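Local coordinates for protein diaminopimelate decarboxylase (Methanocaldococcus jannaschii, PDB 1TWI) that catalyses the pyridoxal-phosphate-dependent decarboxylation of meso-diaminopimelate to L-lysine, the last step of lysine biosynthesis, as a homodimer, at residues Lys227-Val232 with Asn273-Tyr278. Numbering follows the deposited sequence.
Sequences KVMDFV and NTMLKY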
loop_
_atom_site.group_PDB
_atom_site.type_symbol
_atom_site.label_atom_id
_atom_site.label_comp_id
_atom_site.label_asym_id
_atom_site.label_seq_id
_atom_site.Cartn_x
_atom_site.Cartn_y
_atom_site.Cartn_z
ATOM N N LYS A 227 -23.550 2.533 -24.881
ATOM C CA LYS A 227 -22.455 2.914 -25.785
ATOM C C LYS A 227 -21.594 1.751 -26.284
ATOM O O LYS A 227 -21.034 1.804 -27.405
ATOM C CB LYS A 227 -21.656 4.029 -25.130
ATOM C CG LYS A 227 -22.564 5.260 -24.817
ATOM C CD LYS A 227 -23.022 5.863 -26.142
ATOM C CE LYS A 227 -24.260 6.801 -25.973
ATOM N NZ LYS A 227 -23.895 8.091 -25.437
ATOM N N VAL A 228 -21.517 0.695 -25.467
ATOM C CA VAL A 228 -20.805 -0.504 -25.871
ATOM C C VAL A 228 -21.645 -1.179 -26.965
ATOM O O VAL A 228 -21.129 -1.552 -28.025
ATOM C CB VAL A 228 -20.586 -1.489 -24.683
ATOM C CG1 VAL A 228 -20.085 -2.866 -25.230
ATOM C CG2 VAL A 228 -19.537 -0.896 -23.708
ATOM N N MET A 229 -22.945 -1.301 -26.746
ATOM C CA MET A 229 -23.766 -1.914 -27.768
ATOM C C MET A 229 -23.804 -1.067 -29.057
ATOM O O MET A 229 -23.868 -1.628 -30.179
ATOM C CB MET A 229 -25.200 -2.190 -27.213
ATOM C CG MET A 229 -25.250 -3.325 -26.148
ATOM S SD MET A 229 -24.510 -4.914 -26.716
ATOM C CE MET A 229 -25.851 -5.599 -27.750
ATOM N N ASP A 230 -23.803 0.267 -28.921
ATOM C CA ASP A 230 -23.775 1.105 -30.111
ATOM C C ASP A 230 -22.516 0.744 -30.912
ATOM O O ASP A 230 -22.521 0.746 -32.150
ATOM C CB ASP A 230 -23.663 2.595 -29.764
ATOM C CG ASP A 230 -24.988 3.205 -29.239
ATOM O OD1 ASP A 230 -26.047 2.566 -29.320
ATOM O OD2 ASP A 230 -24.917 4.341 -28.770
ATOM N N PHE A 231 -21.416 0.462 -30.216
ATOM C CA PHE A 231 -20.185 0.116 -30.944
ATOM C C PHE A 231 -20.319 -1.278 -31.596
ATOM O O PHE A 231 -19.771 -1.522 -32.689
ATOM C CB PHE A 231 -18.943 0.210 -30.017
ATOM C CG PHE A 231 -17.630 -0.024 -30.742
ATOM C CD1 PHE A 231 -17.202 0.879 -31.705
ATOM C CD2 PHE A 231 -16.870 -1.170 -30.495
ATOM C CE1 PHE A 231 -15.999 0.657 -32.455
ATOM C CE2 PHE A 231 -15.653 -1.422 -31.235
ATOM C CZ PHE A 231 -15.244 -0.478 -32.212
ATOM N N VAL A 232 -21.026 -2.192 -30.944
ATOM C CA VAL A 232 -21.234 -3.521 -31.541
ATOM C C VAL A 232 -22.037 -3.330 -32.840
ATOM O O VAL A 232 -21.802 -4.024 -33.852
ATOM C CB VAL A 232 -21.940 -4.504 -30.520
ATOM C CG1 VAL A 232 -22.201 -5.840 -31.155
ATOM C CG2 VAL A 232 -20.953 -4.785 -29.296
ATOM N N ASN A 273 -32.256 -5.213 -20.179
ATOM C CA ASN A 273 -33.243 -4.463 -20.963
ATOM C C ASN A 273 -32.516 -3.527 -21.948
ATOM O O ASN A 273 -33.017 -3.243 -23.025
ATOM C CB ASN A 273 -34.222 -3.696 -20.036
ATOM C CG ASN A 273 -35.157 -4.681 -19.246
ATOM O OD1 ASN A 273 -35.743 -5.612 -19.846
ATOM N ND2 ASN A 273 -35.275 -4.492 -17.919
ATOM N N THR A 274 -31.310 -3.070 -21.618
ATOM C CA THR A 274 -30.636 -2.203 -22.562
ATOM C C THR A 274 -30.122 -3.038 -23.724
ATOM O O THR A 274 -30.369 -2.686 -24.892
ATOM C CB THR A 274 -29.468 -1.421 -21.951
ATOM O OG1 THR A 274 -29.984 -0.467 -21.028
ATOM C CG2 THR A 274 -28.712 -0.633 -23.054
ATOM N N MET A 275 -29.407 -4.135 -23.447
ATOM C CA MET A 275 -28.876 -4.954 -24.545
ATOM C C MET A 275 -29.965 -5.525 -25.473
ATOM O O MET A 275 -29.739 -5.631 -26.684
ATOM C CB MET A 275 -28.031 -6.140 -24.016
ATOM C CG MET A 275 -26.737 -5.674 -23.291
ATOM S SD MET A 275 -25.881 -7.043 -22.567
ATOM C CE MET A 275 -25.144 -7.663 -24.106
ATOM N N LEU A 276 -31.125 -5.905 -24.925
ATOM C CA LEU A 276 -32.180 -6.457 -25.786
ATOM C C LEU A 276 -32.789 -5.454 -26.785
ATOM O O LEU A 276 -33.430 -5.862 -27.724
ATOM C CB LEU A 276 -33.296 -7.092 -24.960
ATOM C CG LEU A 276 -32.866 -8.363 -24.220
ATOM C CD1 LEU A 276 -34.032 -8.827 -23.351
ATOM C CD2 LEU A 276 -32.517 -9.461 -25.208
ATOM N N LYS A 277 -32.564 -4.156 -26.599
ATOM C CA LYS A 277 -33.022 -3.135 -27.539
ATOM C C LYS A 277 -32.313 -3.316 -28.869
ATOM O O LYS A 277 -32.781 -2.814 -29.914
ATOM C CB LYS A 277 -32.651 -1.732 -27.045
ATOM C CG LYS A 277 -33.487 -1.278 -25.848
ATOM C CD LYS A 277 -32.935 -0.043 -25.168
ATOM C CE LYS A 277 -33.920 0.379 -24.091
ATOM N NZ LYS A 277 -33.617 1.773 -23.611
ATOM N N TYR A 278 -31.174 -4.013 -28.846
ATOM C CA TYR A 278 -30.365 -4.152 -30.076
ATOM C C TYR A 278 -30.507 -5.447 -30.830
ATOM O O TYR A 278 -29.808 -5.634 -31.852
ATOM C CB TYR A 278 -28.865 -3.963 -29.757
ATOM C CG TYR A 278 -28.530 -2.632 -29.126
ATOM C CD1 TYR A 278 -28.822 -2.372 -27.793
ATOM C CD2 TYR A 278 -27.917 -1.624 -29.880
ATOM C CE1 TYR A 278 -28.514 -1.127 -27.208
ATOM C CE2 TYR A 278 -27.602 -0.384 -29.314
ATOM C CZ TYR A 278 -27.905 -0.140 -27.979
ATOM O OH TYR A 278 -27.590 1.116 -27.462
#
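Y278 and M229 illustrate how the aromatic ring of one helical segment, 273-278, can be seated on the flank of a preceding helix, 219-237. The CB of M229 stands almost squarely over the centre of the Y278 ring, 3.4 Å from its centroid and 10° off the normal, a close CH-pi contact. Beyond CB the methionine is folded back: bends at chi2 and chi3 carry its methyl CE to 4.0 Å from CB of Y278. Its sulfur lies obliquely to the ring, SD being 5.4 Å from the centroid, a Met-aromatic contact at longer range. At the ring's edge, close to its plane, the Y278 hydroxyl OH donates a 2.8 Å hydrogen bond to OD1 of D230, approaching from above the carboxylate plane, 45° out of it. M229 CB against the face restrains the ring's rotation, while the bond to D230 fixes where the hydroxyl end lies. Deeper in, M275 crosses M229 at about a right angle, its CE 3.8 Å from SD of M229, and also touches W54 of helix 37-58 and V245 of strand 244-246. The contact joins helices 219-237 and 264-276 on the outside of the parallel-stranded barrel, an arrangement typical of the TIM-barrel pyridoxal-binding domain of class-II decarboxylases.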